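PDB 3HF7: uncharacterized CBS-domain protein from Klebsiella pneumoniae subsp. pneumoniae, which is of uncharacterised function but binds adenosine monophosphate through its paired CBS domains, here cut from a longer membrane protein of the UPF0053 family. Local coordinates for residues N5-P10 against E119-E124; V15-N20 against R28-S33; R37-R42 against D46-M51. All coordinates share one frame; numbering follows the deposited sequence.

Contact 1 (N5-P10 against E119-E124); sequences NDIMVP and EDILEE. With AMP (adenosine monophosphate), chain B.
Ile7 faces Asp120 across the contact with their CA atoms 7.0 Å apart, where a short, weakly bonded helical turn lies beside helix 118-126. The two segments come from opposite ends of the chain, so the contact closes the CBS-domain pair near its termini. It is small and built on one side chain. Ile7 points at the helix and uses two branches. Its CD1 meets CG1 of Ile121 at 3.8 Å, and the two isoleucines cross at about a right angle. The same CD1 lies 4.3 Å from CB of Asp120. The other branch, CG2, rests on the aliphatic part of Glu124, near its CG. In Ile7, CG2 is anti to the carbonyl carbon while CG1 sits between the backbone N and C (chi1 49°), which sends the two branches to different helix residues. Leu88 of helix 88-98 and Val116 of strand 112-117 also pack on Ile7.

Asp120 turns its carboxylate to the nucleotide and takes both ribose hydroxyls, one on each oxygen. The ribose O3' of AMP donates to OD1 of Asp120 at 2.8 Å. Thr117 OG1 accepts from the backbone N of Asp120 and also bonds AMP. On the strand 9-10 side, CG2 of Val9 lies 3.8 Å from O2' of AMP, the hydroxyl that donates to Asp120 OD2 at 2.6 Å.

Contact 2 (V15-N20 against R28-S33); sequences VGIDIN and RQLTHS. With AMP (adenosine monophosphate), chain B.
Ile17 meets Gln29 and Leu30 where strand 16-18 packs against helix 23-31. These are the first two elements of a beta-alpha-beta unit that strand 37-41 completes. The first shell is mainly the Ile17 side chain, which points at the helix. Its CG2 lies 3.4 Å from OE1 of Gln29, a contact of a methyl with a carbonyl oxygen. CG1 of Ile17 lies near CB of Gln29, at 4.0 Å. The two side chains run past each other in opposite directions. The end of Ile17 reaches along the helix to Leu30: its CD1 packs 4.1 Å from CD1 of Leu30. In Ile17, CG2 is anti to the backbone N and CG1 is anti to the carbonyl carbon (chi1 -49°). This lays CG2 against the Gln29 amide, while the CG1-CD1 branch runs past Gln29 CB to Leu30.

A second shell surrounds Gln29, Leu30 and Ile17. The Gln29 chain is extended beyond CG, and its NE2 is hydrogen-bonded to OD1 of Asp21. That bond limits the rotation of the amide, whose OE1 lies at CG2 of Ile17. Leu30 is buried against Ala57 and Met61 of helix 54-61 and Leu52 of strand 48-53. Ile17 also packs on Ile38, and its backbone is bonded to Val39 and Tyr41.

Separately, Asp18 makes an Asx turn at the C-terminal end of the strand. Its OD1 accepts from the backbone N of Asn20 at 3.1 Å, and Asp43 N also donates to it.

Just before the strand, the backbone of Val15 reads the adenine edge of AMP. Val15 N donates to N1 at 2.9 Å, and N6 donates to Val15 O with a nearly straight N-H...O angle of 170°.

Contact 3 (R37-R42 against D46-M51); sequences RIVLYR and DDAISM. With AMP (adenosine monophosphate), chain B.
Backbone hydrogen bonds join Leu40 to Ser50 and Ile49. Leu40 N donates to Ser50 O at 2.9 Å, nearly straight. Leu40 O accepts twice, from Ile49 N at 2.7 Å and from Ser50 N at 3.3 Å. Arg42 N donates to Asp47 O nearer the turn.

One salt bridge crosses between the segments. Arg42 NH2 meets Asp47 OD2 at 2.8 Å, on the syn side but 25° out of the carboxylate plane, and the bond from NE to the same oxygen is weak. The guanidinium and carboxylate planes are 59° apart. Ile49 CD1 lies over one face of that guanidinium, while the carboxylate oxygen is at its edge.

The two strands form a beta hairpin, antiparallel with 144° between their directions. Ile49 and Ser50 both face Leu40, a classic beta bulge, which shifts the register before Tyr41 pairs with Ala48.

Apolar contacts lie on the face that carries Val39, Ala48 and Met51. Tyr41 shares this face, but its ring leads away and its CB does the touching. CG1 of Val39 meets CB of Ala48 at 4.0 Å. The Met51 chain is bent at chi2 and chi3, which brings CE beside CG2 of Val39. Val102 and Leu104 of strand 102-106 pack on Met51.

On the other face a methyl lies against a hydroxyl: CD1 of Leu40 is 3.5 Å from OG of Ser50.

The ligand is reached by a backbone atom: AMP N6 donates to Arg37 O at 2.9 Å.

In the fold
The three contacts all touch the one AMP. Contact 1 holds the ribose end, while contacts 2 and 3 meet the adenine and share its N6. His35 and Gly36, in the chain between residues 33 and 37, also bond the nucleotide. Contacts 2 and 3 touch and belong to one sheet: Ile19 N lies 2.6 Å from Tyr41 O, a probable hydrogen bond. Their centres are about 10 Å apart. Contact 1 is on the opposite side of the chain's centre from contact 2, with centres about 23 Å apart. It lies about 20 Å from contact 3, centre to centre. Contacts 2 and 3 are both nested along the chain within the loop that contact 1 closes.

Contact 1 (N5-P10 against E119-E124)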
loop_
_atom_site.group_PDB
_atom_site.type_symbol
_atom_site.label_atom_id
_atom_site.label_comp_id
_atom_site.label_asym_id
_atom_site.label_seq_id
_atom_site.Cartn_x
_atom_site.Cartn_y
_atom_site.Cartn_z
ATOM N N ASN A 5 2.321 -1.783 -15.648
ATOM C CA ASN A 5 2.637 -3.204 -15.492
ATOM C C ASN A 5 4.136 -3.445 -15.447
ATOM O O ASN A 5 4.606 -4.374 -14.788
ATOM C CB ASN A 5 2.017 -4.035 -16.623
ATOM C CG ASN A 5 0.501 -3.855 -16.745
ATOM O OD1 ASN A 5 -0.165 -3.337 -15.838
ATOM N ND2 ASN A 5 -0.044 -4.290 -17.878
ATOM N N ASP A 6 4.886 -2.586 -16.133
ATOM C CA ASP A 6 6.321 -2.771 -16.270
ATOM C C ASP A 6 7.118 -2.438 -15.015
ATOM O O ASP A 6 8.217 -2.967 -14.824
ATOM C CB ASP A 6 6.821 -1.996 -17.474
ATOM C CG ASP A 6 6.107 -2.407 -18.731
ATOM O OD1 ASP A 6 6.152 -3.622 -19.041
ATOM O OD2 ASP A 6 5.482 -1.545 -19.385
ATOM N N ILE A 7 6.552 -1.596 -14.149
ATOM C CA ILE A 7 7.307 -1.067 -12.999
ATOM C C ILE A 7 6.732 -1.359 -11.620
ATOM O O ILE A 7 7.421 -1.181 -10.615
ATOM C CB ILE A 7 7.595 0.448 -13.147
ATOM C CG1 ILE A 7 6.331 1.219 -13.525
ATOM C CG2 ILE A 7 8.641 0.663 -14.223
ATOM C CD1 ILE A 7 5.751 1.997 -12.431
ATOM N N MET A 8 5.482 -1.806 -11.568
ATOM C CA MET A 8 4.866 -2.196 -10.300
ATOM C C MET A 8 5.700 -3.269 -9.588
ATOM O O MET A 8 6.409 -4.037 -10.236
ATOM C CB MET A 8 3.445 -2.723 -10.538
ATOM C CG MET A 8 3.420 -3.984 -11.361
ATOM S SD MET A 8 1.806 -4.725 -11.538
ATOM C CE MET A 8 0.944 -3.509 -12.462
ATOM N N VAL A 9 5.623 -3.313 -8.259
ATOM C CA VAL A 9 6.168 -4.427 -7.480
ATOM C C VAL A 9 5.148 -5.570 -7.590
ATOM O O VAL A 9 3.956 -5.352 -7.337
ATOM C CB VAL A 9 6.351 -4.030 -5.993
ATOM C CG1 VAL A 9 6.683 -5.243 -5.120
ATOM C CG2 VAL A 9 7.427 -2.969 -5.851
ATOM N N PRO A 10 5.599 -6.779 -7.972
ATOM C CA PRO A 10 4.633 -7.851 -8.220
ATOM C C PRO A 10 3.859 -8.234 -6.963
ATOM O O PRO A 10 4.394 -8.163 -5.852
ATOM C CB PRO A 10 5.504 -9.026 -8.682
ATOM C CG PRO A 10 6.828 -8.428 -9.028
ATOM C CD PRO A 10 6.990 -7.240 -8.137
ATOM N N GLU A 119 7.310 7.849 -6.963
ATOM C CA GLU A 119 8.758 7.725 -6.985
ATOM C C GLU A 119 9.095 6.798 -8.156
ATOM O O GLU A 119 9.864 7.172 -9.046
ATOM C CB GLU A 119 9.306 7.179 -5.669
ATOM N N ASP A 120 8.461 5.626 -8.188
ATOM C CA ASP A 120 8.726 4.627 -9.230
ATOM C C ASP A 120 8.478 5.111 -10.653
ATOM O O ASP A 120 9.293 4.851 -11.545
ATOM C CB ASP A 120 7.898 3.365 -8.998
ATOM C CG ASP A 120 8.191 2.719 -7.671
ATOM O OD1 ASP A 120 9.274 3.009 -7.088
ATOM O OD2 ASP A 120 7.326 1.935 -7.206
ATOM N N ILE A 121 7.355 5.789 -10.868
ATOM C CA ILE A 121 6.999 6.244 -12.207
ATOM C C ILE A 121 8.004 7.278 -12.761
ATOM O O ILE A 121 8.540 7.115 -13.878
ATOM C CB ILE A 121 5.554 6.753 -12.241
ATOM C CG1 ILE A 121 4.612 5.590 -11.876
ATOM C CG2 ILE A 121 5.229 7.358 -13.622
ATOM C CD1 ILE A 121 3.194 5.978 -11.600
ATOM N N LEU A 122 8.279 8.306 -11.957
ATOM C CA LEU A 122 9.209 9.371 -12.323
ATOM C C LEU A 122 10.575 8.809 -12.649
ATOM O O LEU A 122 11.095 9.048 -13.738
ATOM C CB LEU A 122 9.312 10.413 -11.208
ATOM C CG LEU A 122 8.002 11.130 -10.870
ATOM C CD1 LEU A 122 8.024 11.645 -9.448
ATOM C CD2 LEU A 122 7.720 12.248 -11.856
ATOM N N GLU A 123 11.131 8.031 -11.727
ATOM C CA GLU A 123 12.470 7.480 -11.892
ATOM C C GLU A 123 12.581 6.672 -13.167
ATOM O O GLU A 123 13.651 6.581 -13.763
ATOM C CB GLU A 123 12.845 6.611 -10.702
ATOM C CG GLU A 123 13.402 7.406 -9.547
ATOM C CD GLU A 123 13.170 6.734 -8.204
ATOM O OE1 GLU A 123 13.706 5.612 -7.984
ATOM O OE2 GLU A 123 12.457 7.334 -7.359
ATOM N N GLU A 124 11.464 6.091 -13.579
ATOM C CA GLU A 124 11.450 5.299 -14.779
ATOM C C GLU A 124 11.460 6.245 -15.966
ATOM O O GLU A 124 12.364 6.178 -16.815
ATOM C CB GLU A 124 10.230 4.383 -14.819
ATOM C CG GLU A 124 10.544 3.023 -15.422
ATOM C CD GLU A 124 10.749 3.062 -16.927
ATOM O OE1 GLU A 124 9.976 3.765 -17.624
ATOM O OE2 GLU A 124 11.680 2.378 -17.411
HETATM P P AMP B . 9.899 2.948 0.924
HETATM O O1P AMP B . 10.679 1.695 1.283
HETATM O O2P AMP B . 8.501 3.032 1.490
HETATM O O3P AMP B . 10.648 4.247 1.046
HETATM O "O5'" AMP B . 9.681 2.843 -0.680
HETATM C "C5'" AMP B . 10.698 2.347 -1.564
HETATM C "C4'" AMP B . 10.086 1.565 -2.726
HETATM O "O4'" AMP B . 9.787 0.225 -2.334
HETATM C "C3'" AMP B . 8.778 2.157 -3.260
HETATM O "O3'" AMP B . 8.957 3.084 -4.350
HETATM C "C2'" AMP B . 7.997 0.942 -3.709
HETATM O "O2'" AMP B . 8.243 0.665 -5.080
HETATM C "C1'" AMP B . 8.536 -0.210 -2.889
HETATM N N9 AMP B . 7.496 -0.471 -1.858
HETATM C C8 AMP B . 6.944 0.496 -1.109
HETATM N N7 AMP B . 6.016 -0.005 -0.264
HETATM C C5 AMP B . 5.949 -1.321 -0.466
HETATM C C6 AMP B . 5.150 -2.415 0.112
HETATM N N6 AMP B . 4.248 -2.162 1.093
HETATM N N1 AMP B . 5.371 -3.661 -0.371
HETATM C C2 AMP B . 6.276 -3.907 -1.348
HETATM N N3 AMP B . 7.026 -2.942 -1.923
HETATM C C4 AMP B . 6.919 -1.640 -1.526
#

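Contact 2 (V15-N20 against R28-S33)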
loop_
_atom_site.group_PDB
_atom_site.type_symbol
_atom_site.label_atom_id
_atom_site.label_comp_id
_atom_site.label_asym_id
_atom_site.label_seq_id
_atom_site.Cartn_x
_atom_site.Cartn_y
_atom_site.Cartn_z
ATOM N N VAL A 15 4.515 -6.197 0.660
ATOM C CA VAL A 15 4.532 -6.303 2.124
ATOM C C VAL A 15 3.244 -5.730 2.721
ATOM O O VAL A 15 2.883 -4.566 2.506
ATOM C CB VAL A 15 5.744 -5.586 2.756
ATOM C CG1 VAL A 15 5.709 -5.735 4.265
ATOM C CG2 VAL A 15 7.060 -6.142 2.202
ATOM N N GLY A 16 2.545 -6.573 3.459
ATOM C CA GLY A 16 1.339 -6.170 4.140
ATOM C C GLY A 16 1.161 -7.060 5.352
ATOM O O GLY A 16 1.989 -7.937 5.621
ATOM N N ILE A 17 0.088 -6.828 6.096
ATOM C CA ILE A 17 -0.193 -7.633 7.266
ATOM C C ILE A 17 -1.598 -8.170 7.192
ATOM O O ILE A 17 -2.558 -7.456 6.881
ATOM C CB ILE A 17 -0.029 -6.852 8.603
ATOM C CG1 ILE A 17 1.300 -6.107 8.659
ATOM C CG2 ILE A 17 -0.110 -7.799 9.791
ATOM C CD1 ILE A 17 1.319 -5.017 9.745
ATOM N N ASP A 18 -1.687 -9.452 7.499
ATOM C CA ASP A 18 -2.946 -10.114 7.746
ATOM C C ASP A 18 -3.443 -9.639 9.091
ATOM O O ASP A 18 -2.830 -9.915 10.131
ATOM C CB ASP A 18 -2.757 -11.631 7.759
ATOM C CG ASP A 18 -4.056 -12.374 7.598
ATOM O OD1 ASP A 18 -5.132 -11.731 7.692
ATOM O OD2 ASP A 18 -4.002 -13.610 7.372
ATOM N N ILE A 19 -4.545 -8.907 9.077
ATOM C CA ILE A 19 -5.090 -8.410 10.327
ATOM C C ILE A 19 -5.760 -9.535 11.112
ATOM O O ILE A 19 -6.265 -9.300 12.215
ATOM C CB ILE A 19 -6.024 -7.194 10.137
ATOM C CG1 ILE A 19 -7.385 -7.618 9.601
ATOM C CG2 ILE A 19 -5.366 -6.165 9.238
ATOM C CD1 ILE A 19 -8.378 -6.472 9.577
ATOM N N ASN A 20 -5.752 -10.750 10.557
ATOM C CA ASN A 20 -6.181 -11.938 11.307
ATOM C C ASN A 20 -5.165 -12.499 12.316
ATOM O O ASN A 20 -5.552 -13.224 13.228
ATOM C CB ASN A 20 -6.662 -13.050 10.374
ATOM C CG ASN A 20 -8.078 -12.822 9.881
ATOM O OD1 ASN A 20 -8.811 -11.996 10.420
ATOM N ND2 ASN A 20 -8.468 -13.556 8.842
ATOM N N ARG A 28 4.514 -6.974 15.937
ATOM C CA ARG A 28 5.852 -7.387 15.567
ATOM C C ARG A 28 6.075 -7.081 14.079
ATOM O O ARG A 28 7.112 -6.523 13.715
ATOM C CB ARG A 28 6.061 -8.869 15.871
ATOM C CG ARG A 28 7.532 -9.316 15.905
ATOM C CD ARG A 28 7.682 -10.773 16.398
ATOM N NE ARG A 28 6.710 -11.673 15.755
ATOM C CZ ARG A 28 5.737 -12.343 16.387
ATOM N NH1 ARG A 28 5.587 -12.260 17.709
ATOM N NH2 ARG A 28 4.911 -13.116 15.687
ATOM N N GLN A 29 5.093 -7.405 13.227
ATOM C CA GLN A 29 5.227 -7.172 11.779
ATOM C C GLN A 29 5.289 -5.687 11.443
ATOM O O GLN A 29 6.064 -5.253 10.583
ATOM C CB GLN A 29 4.064 -7.794 11.027
ATOM C CG GLN A 29 4.171 -9.288 10.836
ATOM C CD GLN A 29 2.920 -9.855 10.206
ATOM O OE1 GLN A 29 2.637 -9.610 9.027
ATOM N NE2 GLN A 29 2.153 -10.612 10.990
ATOM N N LEU A 30 4.453 -4.919 12.127
ATOM C CA LEU A 30 4.369 -3.494 11.933
ATOM C C LEU A 30 5.711 -2.846 12.232
ATOM O O LEU A 30 6.272 -2.150 11.399
ATOM C CB LEU A 30 3.292 -2.944 12.846
ATOM C CG LEU A 30 2.906 -1.490 12.676
ATOM C CD1 LEU A 30 2.258 -1.328 11.334
ATOM C CD2 LEU A 30 1.952 -1.130 13.785
ATOM N N THR A 31 6.247 -3.115 13.415
ATOM C CA THR A 31 7.535 -2.549 13.823
ATOM C C THR A 31 8.712 -2.994 12.947
ATOM O O THR A 31 9.734 -2.325 12.923
ATOM C CB THR A 31 7.837 -2.853 15.305
ATOM O OG1 THR A 31 7.925 -4.268 15.499
ATOM C CG2 THR A 31 6.739 -2.296 16.200
ATOM N N HIS A 32 8.560 -4.118 12.247
ATOM C CA HIS A 32 9.604 -4.676 11.365
ATOM C C HIS A 32 9.363 -4.355 9.892
ATOM O O HIS A 32 10.035 -4.917 9.015
ATOM C CB HIS A 32 9.705 -6.202 11.530
ATOM C CG HIS A 32 10.381 -6.630 12.797
ATOM N ND1 HIS A 32 9.845 -6.388 14.046
ATOM C CD2 HIS A 32 11.552 -7.276 13.010
ATOM C CE1 HIS A 32 10.654 -6.869 14.973
ATOM N NE2 HIS A 32 11.699 -7.411 14.372
ATOM N N SER A 33 8.409 -3.459 9.626
ATOM C CA SER A 33 8.040 -3.096 8.254
ATOM C C SER A 33 9.234 -2.546 7.472
ATOM O O SER A 33 9.845 -1.565 7.896
ATOM C CB SER A 33 6.900 -2.075 8.264
ATOM O OG SER A 33 6.661 -1.555 6.964
HETATM P P AMP B . 9.899 2.948 0.924
HETATM O O1P AMP B . 10.679 1.695 1.283
HETATM O O2P AMP B . 8.501 3.032 1.490
HETATM O O3P AMP B . 10.648 4.247 1.046
HETATM O "O5'" AMP B . 9.681 2.843 -0.680
HETATM C "C5'" AMP B . 10.698 2.347 -1.564
HETATM C "C4'" AMP B . 10.086 1.565 -2.726
HETATM O "O4'" AMP B . 9.787 0.225 -2.334
HETATM C "C3'" AMP B . 8.778 2.157 -3.260
HETATM O "O3'" AMP B . 8.957 3.084 -4.350
HETATM C "C2'" AMP B . 7.997 0.942 -3.709
HETATM O "O2'" AMP B . 8.243 0.665 -5.080
HETATM C "C1'" AMP B . 8.536 -0.210 -2.889
HETATM N N9 AMP B . 7.496 -0.471 -1.858
HETATM C C8 AMP B . 6.944 0.496 -1.109
HETATM N N7 AMP B . 6.016 -0.005 -0.264
HETATM C C5 AMP B . 5.949 -1.321 -0.466
HETATM C C6 AMP B . 5.150 -2.415 0.112
HETATM N N6 AMP B . 4.248 -2.162 1.093
HETATM N N1 AMP B . 5.371 -3.661 -0.371
HETATM C C2 AMP B . 6.276 -3.907 -1.348
HETATM N N3 AMP B . 7.026 -2.942 -1.923
HETATM C C4 AMP B . 6.919 -1.640 -1.526
#

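Contact 3 (R37-R42 against D46-M51)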
loop_
_atom_site.group_PDB
_atom_site.type_symbol
_atom_site.label_atom_id
_atom_site.label_comp_id
_atom_site.label_asym_id
_atom_site.label_seq_id
_atom_site.Cartn_x
_atom_site.Cartn_y
_atom_site.Cartn_z
ATOM N N ARG A 37 4.801 2.572 3.693
ATOM C CA ARG A 37 3.384 2.206 3.711
ATOM C C ARG A 37 3.263 0.684 3.594
ATOM O O ARG A 37 4.120 0.034 3.009
ATOM C CB ARG A 37 2.606 2.896 2.582
ATOM C CG ARG A 37 3.106 4.273 2.161
ATOM C CD ARG A 37 2.400 5.390 2.905
ATOM N NE ARG A 37 1.412 6.154 2.119
ATOM C CZ ARG A 37 1.601 7.407 1.693
ATOM N NH1 ARG A 37 2.756 7.999 1.967
ATOM N NH2 ARG A 37 0.655 8.063 0.996
ATOM N N ILE A 38 2.211 0.106 4.160
ATOM C CA ILE A 38 1.988 -1.340 4.039
ATOM C C ILE A 38 0.516 -1.661 4.032
ATOM O O ILE A 38 -0.277 -0.948 4.642
ATOM C CB ILE A 38 2.630 -2.149 5.169
ATOM C CG1 ILE A 38 2.275 -1.542 6.523
ATOM C CG2 ILE A 38 4.135 -2.276 4.948
ATOM C CD1 ILE A 38 1.700 -2.519 7.466
ATOM N N VAL A 39 0.166 -2.759 3.358
ATOM C CA VAL A 39 -1.229 -3.116 3.148
ATOM C C VAL A 39 -1.767 -3.839 4.373
ATOM O O VAL A 39 -1.123 -4.743 4.909
ATOM C CB VAL A 39 -1.439 -3.971 1.855
ATOM C CG1 VAL A 39 -2.925 -4.168 1.565
ATOM C CG2 VAL A 39 -0.761 -3.334 0.652
ATOM N N LEU A 40 -2.943 -3.416 4.821
ATOM C CA LEU A 40 -3.708 -4.163 5.808
ATOM C C LEU A 40 -4.760 -4.975 5.069
ATOM O O LEU A 40 -5.531 -4.432 4.267
ATOM C CB LEU A 40 -4.361 -3.204 6.808
ATOM C CG LEU A 40 -3.438 -2.277 7.615
ATOM C CD1 LEU A 40 -4.281 -1.407 8.562
ATOM C CD2 LEU A 40 -2.340 -3.054 8.383
ATOM N N TYR A 41 -4.780 -6.278 5.319
ATOM C CA TYR A 41 -5.785 -7.138 4.707
ATOM C C TYR A 41 -6.265 -8.236 5.663
ATOM O O TYR A 41 -5.633 -8.525 6.694
ATOM C CB TYR A 41 -5.219 -7.783 3.440
ATOM C CG TYR A 41 -4.022 -8.673 3.693
ATOM C CD1 TYR A 41 -4.177 -9.982 4.174
ATOM C CD2 TYR A 41 -2.732 -8.210 3.463
ATOM C CE1 TYR A 41 -3.069 -10.792 4.405
ATOM C CE2 TYR A 41 -1.628 -9.011 3.702
ATOM C CZ TYR A 41 -1.799 -10.280 4.167
ATOM O OH TYR A 41 -0.685 -11.047 4.382
ATOM N N ARG A 42 -7.374 -8.864 5.296
ATOM C CA ARG A 42 -7.883 -9.976 6.047
ATOM C C ARG A 42 -7.683 -11.244 5.199
ATOM O O ARG A 42 -8.335 -11.419 4.160
ATOM C CB ARG A 42 -9.353 -9.720 6.349
ATOM C CG ARG A 42 -9.895 -10.396 7.592
ATOM C CD ARG A 42 -11.303 -9.869 7.898
ATOM N NE ARG A 42 -11.929 -9.347 6.678
ATOM C CZ ARG A 42 -12.401 -8.103 6.517
ATOM N NH1 ARG A 42 -12.363 -7.211 7.510
ATOM N NH2 ARG A 42 -12.936 -7.761 5.349
ATOM N N ASP A 46 -6.855 -10.977 -1.582
ATOM C CA ASP A 46 -8.204 -11.016 -2.100
ATOM C C ASP A 46 -9.071 -10.092 -1.303
ATOM O O ASP A 46 -10.181 -9.771 -1.712
ATOM C CB ASP A 46 -8.766 -12.408 -1.963
ATOM C CG ASP A 46 -8.170 -13.359 -2.947
ATOM O OD1 ASP A 46 -7.372 -12.919 -3.821
ATOM O OD2 ASP A 46 -8.516 -14.550 -2.842
ATOM N N ASP A 47 -8.576 -9.687 -0.142
ATOM C CA ASP A 47 -9.338 -8.815 0.722
ATOM C C ASP A 47 -8.487 -7.697 1.339
ATOM O O ASP A 47 -8.419 -7.551 2.564
ATOM C CB ASP A 47 -10.069 -9.634 1.792
ATOM C CG ASP A 47 -11.202 -8.865 2.435
ATOM O OD1 ASP A 47 -11.510 -7.735 1.989
ATOM O OD2 ASP A 47 -11.794 -9.388 3.393
ATOM N N ALA A 48 -7.851 -6.908 0.479
ATOM C CA ALA A 48 -7.117 -5.727 0.917
ATOM C C ALA A 48 -8.085 -4.715 1.517
ATOM O O ALA A 48 -9.161 -4.463 0.979
ATOM C CB ALA A 48 -6.368 -5.119 -0.226
ATOM N N ILE A 49 -7.701 -4.142 2.646
ATOM C CA ILE A 49 -8.594 -3.252 3.373
ATOM C C ILE A 49 -8.158 -1.783 3.335
ATOM O O ILE A 49 -8.958 -0.898 3.023
ATOM C CB ILE A 49 -8.757 -3.703 4.828
ATOM C CG1 ILE A 49 -9.232 -5.149 4.847
ATOM C CG2 ILE A 49 -9.704 -2.758 5.570
ATOM C CD1 ILE A 49 -10.163 -5.479 5.971
ATOM N N SER A 50 -6.894 -1.529 3.653
ATOM C CA SER A 50 -6.393 -0.170 3.717
ATOM C C SER A 50 -4.884 -0.112 3.560
ATOM O O SER A 50 -4.193 -1.131 3.592
ATOM C CB SER A 50 -6.821 0.464 5.035
ATOM O OG SER A 50 -6.575 -0.433 6.099
ATOM N N MET A 51 -4.379 1.102 3.361
ATOM C CA MET A 51 -2.948 1.330 3.257
ATOM C C MET A 51 -2.533 2.124 4.491
ATOM O O MET A 51 -3.129 3.157 4.797
ATOM C CB MET A 51 -2.628 2.075 1.960
ATOM C CG MET A 51 -1.166 2.199 1.660
ATOM S SD MET A 51 -0.397 0.681 1.058
ATOM C CE MET A 51 -1.304 0.449 -0.483
HETATM P P AMP B . 9.899 2.948 0.924
HETATM O O1P AMP B . 10.679 1.695 1.283
HETATM O O2P AMP B . 8.501 3.032 1.490
HETATM O O3P AMP B . 10.648 4.247 1.046
HETATM O "O5'" AMP B . 9.681 2.843 -0.680
HETATM C "C5'" AMP B . 10.698 2.347 -1.564
HETATM C "C4'" AMP B . 10.086 1.565 -2.726
HETATM O "O4'" AMP B . 9.787 0.225 -2.334
HETATM C "C3'" AMP B . 8.778 2.157 -3.260
HETATM O "O3'" AMP B . 8.957 3.084 -4.350
HETATM C "C2'" AMP B . 7.997 0.942 -3.709
HETATM O "O2'" AMP B . 8.243 0.665 -5.080
HETATM C "C1'" AMP B . 8.536 -0.210 -2.889
HETATM N N9 AMP B . 7.496 -0.471 -1.858
HETATM C C8 AMP B . 6.944 0.496 -1.109
HETATM N N7 AMP B . 6.016 -0.005 -0.264
HETATM C C5 AMP B . 5.949 -1.321 -0.466
HETATM C C6 AMP B . 5.150 -2.415 0.112
HETATM N N6 AMP B . 4.248 -2.162 1.093
HETATM N N1 AMP B . 5.371 -3.661 -0.371
HETATM C C2 AMP B . 6.276 -3.907 -1.348
HETATM N N3 AMP B . 7.026 -2.942 -1.923
HETATM C C4 AMP B . 6.919 -1.640 -1.526
#